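Local coordinates for lipoprotein NlpE (Escherichia coli, PDB 2Z4I), which takes part in copper homeostasis, activates the Cpx envelope pathway from the outer membrane, and is required for efficient adhesion of stationary-phase cells to hydrophobic surfaces, at residues A[36-41]-A[54-59]; A[49-54]-A[65-70]; A[133-138]-A[158-163]; A[151-156]-A[195-200]. The protein carries 1 engineered substitution. All blocks are in the same frame, centred on the assembly; numbering follows the deposited sequence.

Contact 1: residues A[36-41]-A[54-59]; sequences GIETSL and RYLGAR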
loop_
_atom_site.group_PDB
_atom_site.type_symbol
_atom_site.label_atom_id
_atom_site.label_comp_id
_atom_site.label_asym_id
_atom_site.label_seq_id
_atom_site.Cartn_x
_atom_site.Cartn_y
_atom_site.Cartn_z
ATOM N N GLY A 36 -3.841 -15.117 -9.518
ATOM C CA GLY A 36 -3.855 -14.419 -10.788
ATOM C C GLY A 36 -3.479 -15.344 -11.917
ATOM O O GLY A 36 -2.906 -16.408 -11.681
ATOM N N ILE A 37 -3.803 -14.941 -13.142
ATOM C CA ILE A 37 -3.486 -15.745 -14.305
ATOM C C ILE A 37 -2.381 -15.100 -15.137
ATOM O O ILE A 37 -2.560 -14.008 -15.679
ATOM C CB ILE A 37 -4.719 -15.936 -15.198
ATOM C CG1 ILE A 37 -5.889 -16.463 -14.382
ATOM C CG2 ILE A 37 -4.430 -16.954 -16.260
ATOM C CD1 ILE A 37 -7.159 -16.668 -15.197
ATOM N N GLU A 38 -1.239 -15.784 -15.217
ATOM C CA GLU A 38 -0.095 -15.333 -16.004
ATOM C C GLU A 38 -0.461 -15.546 -17.465
ATOM O O GLU A 38 -0.498 -16.679 -17.942
ATOM C CB GLU A 38 1.139 -16.167 -15.690
ATOM C CG GLU A 38 1.847 -15.837 -14.411
ATOM C CD GLU A 38 3.063 -16.726 -14.212
ATOM O OE1 GLU A 38 3.937 -16.758 -15.118
ATOM O OE2 GLU A 38 3.145 -17.398 -13.156
ATOM N N THR A 39 -0.701 -14.455 -18.178
ATOM C CA THR A 39 -1.108 -14.526 -19.574
ATOM C C THR A 39 -0.045 -14.044 -20.541
ATOM O O THR A 39 0.662 -13.075 -20.279
ATOM C CB THR A 39 -2.373 -13.687 -19.759
ATOM O OG1 THR A 39 -3.390 -14.200 -18.888
ATOM C CG2 THR A 39 -2.860 -13.719 -21.194
ATOM N N SER A 40 0.091 -14.724 -21.668
ATOM C CA SER A 40 1.064 -14.284 -22.658
ATOM C C SER A 40 0.502 -14.641 -24.009
ATOM O O SER A 40 0.134 -15.794 -24.245
ATOM C CB SER A 40 2.423 -14.953 -22.446
ATOM O OG SER A 40 2.294 -16.358 -22.438
ATOM N N LEU A 41 0.410 -13.629 -24.871
ATOM C CA LEU A 41 -0.123 -13.779 -26.218
ATOM C C LEU A 41 0.992 -13.518 -27.205
ATOM O O LEU A 41 1.739 -12.545 -27.063
ATOM C CB LEU A 41 -1.267 -12.792 -26.446
ATOM C CG LEU A 41 -1.773 -12.584 -27.875
ATOM C CD1 LEU A 41 -2.241 -13.894 -28.477
ATOM C CD2 LEU A 41 -2.917 -11.584 -27.855
ATOM N N ARG A 54 -1.214 -19.340 -17.215
ATOM C CA ARG A 54 -0.712 -20.068 -16.061
ATOM C C ARG A 54 -1.385 -19.550 -14.795
ATOM O O ARG A 54 -1.476 -18.351 -14.582
ATOM C CB ARG A 54 0.791 -19.910 -15.962
ATOM C CG ARG A 54 1.375 -20.744 -14.870
ATOM C CD ARG A 54 2.883 -20.657 -14.808
ATOM N NE ARG A 54 3.314 -21.079 -13.482
ATOM C CZ ARG A 54 3.206 -22.321 -13.017
ATOM N NH1 ARG A 54 2.690 -23.277 -13.787
ATOM N NH2 ARG A 54 3.574 -22.595 -11.767
ATOM N N TYR A 55 -1.850 -20.457 -13.947
ATOM C CA TYR A 55 -2.556 -20.083 -12.726
ATOM C C TYR A 55 -1.720 -20.076 -11.468
ATOM O O TYR A 55 -1.360 -21.129 -10.951
ATOM C CB TYR A 55 -3.749 -21.016 -12.527
ATOM C CG TYR A 55 -4.765 -20.889 -13.624
ATOM C CD1 TYR A 55 -5.828 -19.993 -13.519
ATOM C CD2 TYR A 55 -4.616 -21.597 -14.808
ATOM C CE1 TYR A 55 -6.716 -19.802 -14.571
ATOM C CE2 TYR A 55 -5.496 -21.415 -15.869
ATOM C CZ TYR A 55 -6.543 -20.513 -15.745
ATOM O OH TYR A 55 -7.389 -20.320 -16.812
ATOM N N LEU A 56 -1.427 -18.881 -10.972
ATOM C CA LEU A 56 -0.652 -18.733 -9.754
ATOM C C LEU A 56 -1.551 -19.108 -8.585
ATOM O O LEU A 56 -2.696 -18.654 -8.514
ATOM C CB LEU A 56 -0.189 -17.289 -9.605
ATOM C CG LEU A 56 0.723 -16.800 -10.727
ATOM C CD1 LEU A 56 0.944 -15.299 -10.628
ATOM C CD2 LEU A 56 2.038 -17.532 -10.628
ATOM N N GLY A 57 -1.030 -19.928 -7.674
ATOM C CA GLY A 57 -1.808 -20.362 -6.526
ATOM C C GLY A 57 -2.916 -21.306 -6.962
ATOM O O GLY A 57 -4.048 -21.227 -6.484
ATOM N N ALA A 58 -2.580 -22.213 -7.872
ATOM C CA ALA A 58 -3.539 -23.167 -8.408
ATOM C C ALA A 58 -3.972 -24.298 -7.474
ATOM O O ALA A 58 -3.196 -24.817 -6.668
ATOM C CB ALA A 58 -2.992 -23.763 -9.703
ATOM N N ARG A 59 -5.242 -24.660 -7.613
ATOM C CA ARG A 59 -5.875 -25.738 -6.866
ATOM C C ARG A 59 -6.537 -26.561 -7.970
ATOM O O ARG A 59 -7.388 -27.411 -7.714
ATOM C CB ARG A 59 -6.935 -25.182 -5.906
#
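Ile37 and Tyr55 form the close-packed half of this contact, standing side by side and pointing the same way from one face of the sheet. Ile37 CG2 sits over the Tyr55 ring, 4.2 Å from its centroid and offset toward the rim, while CG1 and CD1 run along the CE1 side. The tyrosine reaches this position with CG anti to its carbonyl carbon (chi1 -64°). Both residues also touch Cys31, and the tyrosine side chain also touches Cys34, so the pair lies against the Cys31-Cys34 disulfide of the CXXC motif.

The backbones belong to the antiparallel hairpin of strands 34-43 and 48-56, part of the N-terminal beta-barrel. Glu38 and Arg54 bond to each other twice: Glu38 N donates to Arg54 O at 2.7 Å, and Arg54 N reaches a lone pair of Glu38 O at 2.8 Å. Past this pair, Leu56 N donates to Gly36 O (3.0 Å), and a type II turn from Tyr55 to Ala58, with Gly57 at positive phi, carries the chain off the sheet.

Glu38, Arg54 and Leu56 occupy the other face, whose polar end is loosely held. The extended Glu38 chain lies alongside that of Arg54, but OE2, whose place is less sure, is 3.7 Å from Arg54 NE, a long salt bridge. An alanine here removes the carboxylate and CG, which would probably leave Arg54 less held and Leu56 less covered. The Arg54 side chain extends into solvent.

Contact 2: residues A[49-54]-A[65-70]; sequences WVMNER and FASYGT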
loop_
_atom_site.group_PDB
_atom_site.type_symbol
_atom_site.label_atom_id
_atom_site.label_comp_id
_atom_site.label_asym_id
_atom_site.label_seq_id
_atom_site.Cartn_x
_atom_site.Cartn_y
_atom_site.Cartn_z
ATOM N N TRP A 49 -1.429 -17.316 -33.895
ATOM C CA TRP A 49 -1.130 -16.844 -32.556
ATOM C C TRP A 49 -1.160 -18.025 -31.605
ATOM O O TRP A 49 -1.733 -19.074 -31.897
ATOM C CB TRP A 49 -2.175 -15.824 -32.091
ATOM C CG TRP A 49 -3.593 -16.359 -32.096
ATOM C CD1 TRP A 49 -4.459 -16.376 -33.155
ATOM C CD2 TRP A 49 -4.289 -16.974 -31.004
ATOM N NE1 TRP A 49 -5.648 -16.961 -32.790
ATOM C CE2 TRP A 49 -5.573 -17.334 -31.475
ATOM C CE3 TRP A 49 -3.957 -17.254 -29.677
ATOM C CZ2 TRP A 49 -6.527 -17.960 -30.659
ATOM C CZ3 TRP A 49 -4.910 -17.879 -28.859
ATOM C CH2 TRP A 49 -6.176 -18.222 -29.358
ATOM N N VAL A 50 -0.543 -17.832 -30.449
ATOM C CA VAL A 50 -0.509 -18.862 -29.429
ATOM C C VAL A 50 -0.614 -18.108 -28.121
ATOM O O VAL A 50 0.058 -17.089 -27.929
ATOM C CB VAL A 50 0.822 -19.671 -29.477
ATOM C CG1 VAL A 50 1.993 -18.780 -29.082
ATOM C CG2 VAL A 50 0.723 -20.889 -28.560
HETATM N N MSE A 51 -1.484 -18.587 -27.245
HETATM C CA MSE A 51 -1.674 -17.954 -25.955
HETATM C C MSE A 51 -1.394 -18.940 -24.841
HETATM O O MSE A 51 -1.720 -20.120 -24.948
HETATM C CB MSE A 51 -3.096 -17.435 -25.813
HETATM C CG MSE A 51 -3.339 -16.778 -24.477
HETATM SE SE MSE A 51 -5.026 -15.874 -24.439
HETATM C CE MSE A 51 -4.499 -14.293 -25.440
ATOM N N ASN A 52 -0.795 -18.453 -23.768
ATOM C CA ASN A 52 -0.484 -19.308 -22.655
ATOM C C ASN A 52 -1.084 -18.720 -21.400
ATOM O O ASN A 52 -0.964 -17.519 -21.153
ATOM C CB ASN A 52 1.027 -19.409 -22.484
ATOM C CG ASN A 52 1.430 -20.432 -21.437
ATOM O OD1 ASN A 52 2.390 -20.229 -20.704
ATOM N ND2 ASN A 52 0.709 -21.542 -21.375
ATOM N N GLU A 53 -1.734 -19.558 -20.605
ATOM C CA GLU A 53 -2.307 -19.084 -19.362
ATOM C C GLU A 53 -1.817 -19.955 -18.227
ATOM O O GLU A 53 -1.982 -21.167 -18.275
ATOM C CB GLU A 53 -3.829 -19.139 -19.414
ATOM C CG GLU A 53 -4.443 -18.308 -20.515
ATOM C CD GLU A 53 -5.951 -18.370 -20.492
ATOM O OE1 GLU A 53 -6.568 -18.113 -21.540
ATOM O OE2 GLU A 53 -6.523 -18.671 -19.421
ATOM N N ARG A 54 -1.214 -19.340 -17.215
ATOM C CA ARG A 54 -0.712 -20.068 -16.061
ATOM C C ARG A 54 -1.385 -19.550 -14.795
ATOM O O ARG A 54 -1.476 -18.351 -14.582
ATOM C CB ARG A 54 0.791 -19.910 -15.962
ATOM C CG ARG A 54 1.375 -20.744 -14.870
ATOM C CD ARG A 54 2.883 -20.657 -14.808
ATOM N NE ARG A 54 3.314 -21.079 -13.482
ATOM C CZ ARG A 54 3.206 -22.321 -13.017
ATOM N NH1 ARG A 54 2.690 -23.277 -13.787
ATOM N NH2 ARG A 54 3.574 -22.595 -11.767
ATOM N N PHE A 65 -2.606 -23.812 -19.325
ATOM C CA PHE A 65 -3.034 -24.379 -20.595
ATOM C C PHE A 65 -2.860 -23.357 -21.711
ATOM O O PHE A 65 -3.091 -22.171 -21.518
ATOM C CB PHE A 65 -4.493 -24.845 -20.494
ATOM C CG PHE A 65 -5.504 -23.722 -20.450
ATOM C CD1 PHE A 65 -6.006 -23.166 -21.634
ATOM C CD2 PHE A 65 -5.963 -23.226 -19.227
ATOM C CE1 PHE A 65 -6.951 -22.133 -21.598
ATOM C CE2 PHE A 65 -6.909 -22.192 -19.176
ATOM C CZ PHE A 65 -7.404 -21.645 -20.363
ATOM N N ALA A 66 -2.442 -23.811 -22.882
ATOM C CA ALA A 66 -2.233 -22.896 -23.993
ATOM C C ALA A 66 -3.266 -23.054 -25.099
ATOM O O ALA A 66 -3.962 -24.066 -25.194
ATOM C CB ALA A 66 -0.838 -23.080 -24.559
ATOM N N SER A 67 -3.364 -22.039 -25.941
ATOM C CA SER A 67 -4.319 -22.078 -27.028
ATOM C C SER A 67 -3.714 -21.390 -28.234
ATOM O O SER A 67 -2.805 -20.564 -28.103
ATOM C CB SER A 67 -5.633 -21.398 -26.616
ATOM O OG SER A 67 -5.414 -20.105 -26.079
ATOM N N TYR A 68 -4.201 -21.744 -29.413
ATOM C CA TYR A 68 -3.662 -21.142 -30.607
ATOM C C TYR A 68 -4.792 -20.972 -31.591
ATOM O O TYR A 68 -5.919 -21.364 -31.311
ATOM C CB TYR A 68 -2.544 -22.022 -31.182
ATOM C CG TYR A 68 -3.029 -23.252 -31.895
ATOM C CD1 TYR A 68 -3.064 -23.300 -33.283
ATOM C CD2 TYR A 68 -3.506 -24.348 -31.184
ATOM C CE1 TYR A 68 -3.569 -24.412 -33.956
ATOM C CE2 TYR A 68 -4.019 -25.472 -31.843
ATOM C CZ TYR A 68 -4.051 -25.491 -33.231
ATOM O OH TYR A 68 -4.612 -26.567 -33.896
ATOM N N GLY A 69 -4.486 -20.377 -32.735
ATOM C CA GLY A 69 -5.491 -20.140 -33.752
ATOM C C GLY A 69 -4.910 -19.109 -34.688
ATOM O O GLY A 69 -3.720 -18.844 -34.632
ATOM N N THR A 70 -5.740 -18.527 -35.542
ATOM C CA THR A 70 -5.282 -17.525 -36.503
ATOM C C THR A 70 -5.813 -16.191 -36.047
ATOM O O THR A 70 -6.752 -16.153 -35.278
ATOM C CB THR A 70 -5.840 -17.825 -37.894
ATOM O OG1 THR A 70 -7.266 -17.918 -37.820
ATOM C CG2 THR A 70 -5.314 -19.147 -38.397
#
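Met51 (present as selenomethionine) and Ser67 form a hydrogen-bonded antiparallel pair at the middle of the contact. Met51 N donates to Ser67 O at 2.5 Å, nearly along the C=O axis, and Ser67 N returns a bond of 2.7 Å to Met51 O. Equivalent pairs lie to either side, Trp49 with Gly69 and Glu53 with Phe65. The Trp49 N to Gly69 O bond is straighter than its return partner, in which Gly69 N approaches Trp49 O from above the carbonyl plane.

The Trp49 indole adds a weak, strongly bent hydrogen bond from NE1 to Thr70 O (2.8 Å), and a second weak one to Thr81 O on the next strand. With chi1 at 58°, CG takes the crowded position between backbone N and carbonyl carbon, which lays the ring over the main chain of Tyr68 and Gly69; Gly69 N is 3.5 Å above its plane. A CB on Gly69 would collide with NE1. An alanine in place of Trp49 takes away the indole and its contacts with Leu43 and Leu80, and would probably leave the Tyr68-Gly69 backbone uncovered.

Farther along the same face, Phe65 and Glu53 run side by side. Glu53 CB lies over one face of the phenyl ring, and its carboxylate meets the ring tip at CZ, the two planes 51° apart. Val50, Asn52, Ala66 and Tyr68 occupy the reverse face, where contact is thinner: Val50 CG2 approaches Tyr68 CB at 4.3 Å. Such regular pairing of sequence-adjacent strands is that of an antiparallel meander, as in the barrels of the calycin clan to which this domain belongs.

Contact 3: residues A[133-138]-A[158-163]; sequences YFYMAD and ELERSY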
loop_
_atom_site.group_PDB
_atom_site.type_symbol
_atom_site.label_atom_id
_atom_site.label_comp_id
_atom_site.label_asym_id
_atom_site.label_seq_id
_atom_site.Cartn_x
_atom_site.Cartn_y
_atom_site.Cartn_z
ATOM N N TYR A 133 3.947 17.506 27.431
ATOM C CA TYR A 133 4.960 16.602 27.971
ATOM C C TYR A 133 5.196 16.890 29.440
ATOM O O TYR A 133 5.210 18.047 29.860
ATOM C CB TYR A 133 6.280 16.775 27.222
ATOM C CG TYR A 133 7.397 15.851 27.677
ATOM C CD1 TYR A 133 7.500 14.552 27.179
ATOM C CD2 TYR A 133 8.363 16.284 28.590
ATOM C CE1 TYR A 133 8.536 13.711 27.574
ATOM C CE2 TYR A 133 9.406 15.446 28.993
ATOM C CZ TYR A 133 9.484 14.160 28.480
ATOM O OH TYR A 133 10.510 13.321 28.865
ATOM N N PHE A 134 5.396 15.831 30.216
ATOM C CA PHE A 134 5.632 15.961 31.644
ATOM C C PHE A 134 6.553 14.861 32.138
ATOM O O PHE A 134 6.276 13.680 31.964
ATOM C CB PHE A 134 4.310 15.902 32.403
ATOM C CG PHE A 134 4.469 15.945 33.887
ATOM C CD1 PHE A 134 4.345 14.785 34.648
ATOM C CD2 PHE A 134 4.768 17.143 34.531
ATOM C CE1 PHE A 134 4.516 14.817 36.037
ATOM C CE2 PHE A 134 4.943 17.188 35.919
ATOM C CZ PHE A 134 4.817 16.022 36.675
ATOM N N TYR A 135 7.654 15.254 32.758
ATOM C CA TYR A 135 8.604 14.286 33.266
ATOM C C TYR A 135 8.816 14.462 34.761
ATOM O O TYR A 135 8.843 15.587 35.269
ATOM C CB TYR A 135 9.935 14.441 32.544
ATOM C CG TYR A 135 11.003 13.514 33.060
ATOM C CD1 TYR A 135 10.916 12.142 32.850
ATOM C CD2 TYR A 135 12.095 14.007 33.771
ATOM C CE1 TYR A 135 11.882 11.289 33.328
ATOM C CE2 TYR A 135 13.069 13.162 34.258
ATOM C CZ TYR A 135 12.958 11.803 34.032
ATOM O OH TYR A 135 13.931 10.948 34.504
HETATM N N MSE A 136 8.974 13.348 35.465
HETATM C CA MSE A 136 9.191 13.391 36.902
HETATM C C MSE A 136 9.465 12.018 37.478
HETATM O O MSE A 136 8.647 11.107 37.338
HETATM C CB MSE A 136 7.981 13.981 37.607
HETATM C CG MSE A 136 8.100 13.918 39.112
HETATM SE SE MSE A 136 6.538 14.590 40.006
HETATM C CE MSE A 136 5.340 13.080 39.734
ATOM N N ALA A 137 10.609 11.880 38.146
ATOM C CA ALA A 137 10.993 10.611 38.742
ATOM C C ALA A 137 11.095 9.563 37.641
ATOM O O ALA A 137 10.339 8.589 37.618
ATOM C CB ALA A 137 9.958 10.185 39.777
ATOM N N ASP A 138 12.018 9.785 36.714
ATOM C CA ASP A 138 12.234 8.866 35.605
ATOM C C ASP A 138 10.993 8.345 34.873
ATOM O O ASP A 138 10.989 7.228 34.348
ATOM C CB ASP A 138 13.070 7.693 36.084
ATOM C CG ASP A 138 14.445 8.117 36.498
ATOM O OD1 ASP A 138 14.558 8.840 37.516
ATOM O OD2 ASP A 138 15.412 7.747 35.797
ATOM N N GLU A 158 18.330 13.765 26.839
ATOM C CA GLU A 158 18.232 15.088 26.245
ATOM C C GLU A 158 16.836 15.681 26.269
ATOM O O GLU A 158 16.661 16.847 26.635
ATOM C CB GLU A 158 18.749 15.075 24.811
ATOM C CG GLU A 158 19.115 16.460 24.325
ATOM C CD GLU A 158 19.723 17.316 25.444
ATOM O OE1 GLU A 158 18.951 17.809 26.301
ATOM O OE2 GLU A 158 20.969 17.484 25.477
ATOM N N LEU A 159 15.841 14.894 25.880
ATOM C CA LEU A 159 14.483 15.403 25.891
ATOM C C LEU A 159 14.143 15.883 27.307
ATOM O O LEU A 159 13.717 17.015 27.499
ATOM C CB LEU A 159 13.515 14.314 25.452
ATOM C CG LEU A 159 12.111 14.790 25.089
ATOM C CD1 LEU A 159 12.178 15.693 23.872
ATOM C CD2 LEU A 159 11.222 13.588 24.797
ATOM N N GLU A 160 14.367 15.026 28.297
ATOM C CA GLU A 160 14.075 15.357 29.687
ATOM C C GLU A 160 14.836 16.581 30.166
ATOM O O GLU A 160 14.320 17.370 30.963
ATOM C CB GLU A 160 14.395 14.161 30.578
ATOM C CG GLU A 160 13.501 12.962 30.316
ATOM C CD GLU A 160 14.259 11.652 30.374
ATOM O OE1 GLU A 160 13.653 10.603 30.087
ATOM O OE2 GLU A 160 15.462 11.673 30.702
ATOM N N ARG A 161 16.068 16.741 29.698
ATOM C CA ARG A 161 16.855 17.901 30.090
ATOM C C ARG A 161 16.106 19.134 29.573
ATOM O O ARG A 161 15.694 20.003 30.345
ATOM C CB ARG A 161 18.251 17.856 29.456
ATOM C CG ARG A 161 19.101 16.625 29.781
ATOM C CD ARG A 161 20.587 16.941 29.566
ATOM N NE ARG A 161 21.379 15.832 29.019
ATOM C CZ ARG A 161 21.720 14.725 29.681
ATOM N NH1 ARG A 161 21.336 14.542 30.941
ATOM N NH2 ARG A 161 22.471 13.805 29.078
ATOM N N SER A 162 15.924 19.172 28.257
ATOM C CA SER A 162 15.233 20.259 27.575
ATOM C C SER A 162 13.914 20.607 28.244
ATOM O O SER A 162 13.616 21.775 28.468
ATOM C CB SER A 162 14.992 19.875 26.119
ATOM O OG SER A 162 16.212 19.508 25.492
ATOM N N TYR A 163 13.119 19.596 28.562
ATOM C CA TYR A 163 11.840 19.843 29.218
ATOM C C TYR A 163 12.065 20.679 30.471
ATOM O O TYR A 163 11.481 21.748 30.634
ATOM C CB TYR A 163 11.161 18.521 29.603
ATOM C CG TYR A 163 10.097 18.648 30.680
ATOM C CD1 TYR A 163 9.027 19.527 30.531
ATOM C CD2 TYR A 163 10.160 17.881 31.846
ATOM C CE1 TYR A 163 8.041 19.646 31.512
ATOM C CE2 TYR A 163 9.180 17.988 32.839
ATOM C CZ TYR A 163 8.118 18.877 32.668
ATOM O OH TYR A 163 7.144 19.019 33.646
HETATM O O HOH W 1 11.541 10.738 27.662
#
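Strand 133-135 crosses helix 158-163 almost at right angles, their axes 99° apart in direction and 9.0 Å distant at closest approach. This is the packing of an OB-fold, in which the helix between the third and fourth strands covers one end of the barrel. The strand also lies in a region that could contain a copper-binding motif. Tyr133 and Tyr135 both point toward the helix, each with CG anti to its backbone N, and the side chains of Leu159, Glu160 and Tyr163 meet them.

Tyr163 reaches along the strand, touching both of its tyrosines. Tyr133 turns its edge to the Tyr163 face in a T-shaped stack, the centroids 5.2 Å apart and the planes at 78°. Farther along the same ring, Tyr163 CD2 touches Tyr135 CB at 3.5 Å. The hydroxyl end passes Phe134 and hydrogen-bonds to Lys172 O, which anchors the tip of the ring. Leu159 CD2 adds apolar contact with Tyr133 CE1 at 3.9 Å, and Phe205 covers the helix at Leu159 and Tyr163 as well.

Glu160 packs by its aliphatic part. CG stands over the centre of the Tyr135 ring, 3.6 Å from the centroid and almost on the ring normal, a CH-pi contact. A bend at chi2 then lays the carboxylate nearly parallel to the ring, 16° from its plane. The buried carboxylate is not left without partners: OE1 accepts from Asn156 N just before the helix, and from a water at 3.2 Å, which in turn accepts a hydrogen bond from Tyr133 OH at 3.0 Å.

Contact 4: residues A[151-156]-A[195-200]; sequences FMVANN and KVLAPD
Leu197 satisfies both of its backbone polar groups on segment 151-156. Its N donates to Met152 O at 2.6 Å, with the N-H almost straight (167°) and nearly along the C=O axis, and its O accepts from Ala154 N at 2.7 Å, the donor here lying above the carbonyl plane. The two bonds straddle Val153, whose CA also makes a CA-H...O contact with Leu197 O. Val153 itself is hydrogen-bonded through its backbone to Ala140 on the other side, as Phe151 is to Phe142, while Ala198 and Asp200 bond to His181 and Glu179 of strand 174-185.

Of the side-chain acceptors, Asp200 OD1 pairs with His181 ND1. Asn156 is the N-cap of the following helix, its OD1 accepting from Leu159 N. Apolar groups fill in around the backbone bonds. Val196 CG2 tucks against Met152 O and lies 3.5 Å from Ala154 N; Ala154 CB faces Ala198 and the Pro199 ring, reaching CD of that proline at 4.3 Å. At the other end, Lys195 bends at chi3 to bring NZ to 3.7 Å from Phe151 CD2, while the Phe151 ring makes an edge-to-face pair with Phe182.

The chains run in roughly the same direction, 43° apart, and the bond pattern is that of a parallel bridge: a brief link between the third and fifth strands that closes the barrel, as in OB-folds.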
loop_
_atom_site.group_PDB
_atom_site.type_symbol
_atom_site.label_atom_id
_atom_site.label_comp_id
_atom_site.label_asym_id
_atom_site.label_seq_id
_atom_site.Cartn_x
_atom_site.Cartn_y
_atom_site.Cartn_z
ATOM N N PHE A 151 -0.011 8.960 26.643
ATOM C CA PHE A 151 0.897 7.817 26.588
ATOM C C PHE A 151 2.211 8.064 27.299
ATOM O O PHE A 151 2.533 9.199 27.660
ATOM C CB PHE A 151 1.217 7.445 25.146
ATOM C CG PHE A 151 0.344 8.107 24.143
ATOM C CD1 PHE A 151 0.673 9.354 23.641
ATOM C CD2 PHE A 151 -0.806 7.471 23.680
ATOM C CE1 PHE A 151 -0.130 9.971 22.680
ATOM C CE2 PHE A 151 -1.630 8.076 22.711
ATOM C CZ PHE A 151 -1.287 9.335 22.209
HETATM N N MSE A 152 2.968 6.987 27.499
HETATM C CA MSE A 152 4.278 7.080 28.130
HETATM C C MSE A 152 5.327 7.365 27.056
HETATM O O MSE A 152 5.221 6.881 25.926
HETATM C CB MSE A 152 4.626 5.779 28.823
HETATM C CG MSE A 152 3.931 5.561 30.136
HETATM SE SE MSE A 152 4.228 3.736 30.672
HETATM C CE MSE A 152 2.534 3.031 30.060
ATOM N N VAL A 153 6.344 8.138 27.404
ATOM C CA VAL A 153 7.375 8.474 26.442
ATOM C C VAL A 153 8.682 7.807 26.842
ATOM O O VAL A 153 9.174 8.004 27.946
ATOM C CB VAL A 153 7.548 10.013 26.359
ATOM C CG1 VAL A 153 8.545 10.376 25.289
ATOM C CG2 VAL A 153 6.212 10.653 26.064
ATOM N N ALA A 154 9.231 6.999 25.944
ATOM C CA ALA A 154 10.482 6.301 26.218
ATOM C C ALA A 154 11.492 7.287 26.789
ATOM O O ALA A 154 11.660 8.383 26.253
ATOM C CB ALA A 154 11.031 5.672 24.937
ATOM N N ASN A 155 12.153 6.903 27.880
ATOM C CA ASN A 155 13.143 7.777 28.489
ATOM C C ASN A 155 14.156 8.218 27.473
ATOM O O ASN A 155 14.609 7.418 26.665
ATOM C CB ASN A 155 13.874 7.073 29.623
ATOM C CG ASN A 155 13.065 7.024 30.870
ATOM O OD1 ASN A 155 11.993 6.421 30.899
ATOM N ND2 ASN A 155 13.553 7.675 31.913
ATOM N N ASN A 156 14.499 9.499 27.523
ATOM C CA ASN A 156 15.488 10.080 26.630
ATOM C C ASN A 156 16.106 11.277 27.339
ATOM O O ASN A 156 15.493 12.336 27.459
ATOM C CB ASN A 156 14.843 10.524 25.331
ATOM C CG ASN A 156 15.844 11.070 24.364
ATOM O OD1 ASN A 156 16.323 12.188 24.515
ATOM N ND2 ASN A 156 16.191 10.275 23.369
ATOM N N LYS A 195 2.367 -0.364 24.991
ATOM C CA LYS A 195 2.567 0.720 24.032
ATOM C C LYS A 195 3.309 1.875 24.705
ATOM O O LYS A 195 3.046 2.194 25.859
ATOM C CB LYS A 195 1.201 1.194 23.530
ATOM C CG LYS A 195 1.206 1.933 22.214
ATOM C CD LYS A 195 -0.201 2.432 21.872
ATOM C CE LYS A 195 -0.661 3.537 22.825
ATOM N NZ LYS A 195 -1.956 4.169 22.415
ATOM N N VAL A 196 4.233 2.496 23.981
ATOM C CA VAL A 196 5.003 3.607 24.518
ATOM C C VAL A 196 5.477 4.467 23.359
ATOM O O VAL A 196 5.795 3.941 22.289
ATOM C CB VAL A 196 6.243 3.107 25.289
ATOM C CG1 VAL A 196 7.109 2.252 24.383
ATOM C CG2 VAL A 196 7.060 4.279 25.772
ATOM N N LEU A 197 5.541 5.778 23.569
ATOM C CA LEU A 197 5.975 6.680 22.508
ATOM C C LEU A 197 7.478 6.840 22.488
ATOM O O LEU A 197 8.076 7.289 23.470
ATOM C CB LEU A 197 5.350 8.065 22.665
ATOM C CG LEU A 197 5.668 8.993 21.488
ATOM C CD1 LEU A 197 4.910 8.480 20.277
ATOM C CD2 LEU A 197 5.255 10.425 21.774
ATOM N N ALA A 198 8.083 6.484 21.360
ATOM C CA ALA A 198 9.528 6.593 21.196
ATOM C C ALA A 198 9.817 7.785 20.295
ATOM O O ALA A 198 9.347 7.842 19.158
ATOM C CB ALA A 198 10.079 5.316 20.574
ATOM N N PRO A 199 10.580 8.767 20.791
ATOM C CA PRO A 199 10.890 9.938 19.958
ATOM C C PRO A 199 11.800 9.607 18.775
ATOM O O PRO A 199 12.552 8.645 18.829
ATOM C CB PRO A 199 11.544 10.896 20.950
ATOM C CG PRO A 199 12.190 9.947 21.968
ATOM C CD PRO A 199 11.096 8.928 22.164
ATOM N N ASP A 200 11.716 10.391 17.702
ATOM C CA ASP A 200 12.552 10.184 16.516
ATOM C C ASP A 200 13.364 11.433 16.213
ATOM O O ASP A 200 14.205 11.422 15.308
ATOM C CB ASP A 200 11.722 9.876 15.276
ATOM C CG ASP A 200 11.146 8.474 15.271
ATOM O OD1 ASP A 200 9.998 8.302 15.748
ATOM O OD2 ASP A 200 11.831 7.545 14.777
#

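In the fold
From the N terminus, contact 1 closes the hairpin of strands 34-43 and 48-56. Contact 2 opens on the second of these strands, at 49-54, before contact 1 has closed, and itself closes at 65-70, so the two cross, sharing Arg54 and strand 48-56; together they join three successive strands of the N-terminal barrel. A linker leads to the C-terminal OB domain; the nearest atoms of contacts 1 and 4 are about 36 Å apart. There the pattern recurs: contact 3 brings helix 157-167 back to the first strand, and contact 4, opening before that helix, closes at 195-200. The two cross, with centres about 11 Å apart, tying the helix and the barrel's closing strands together.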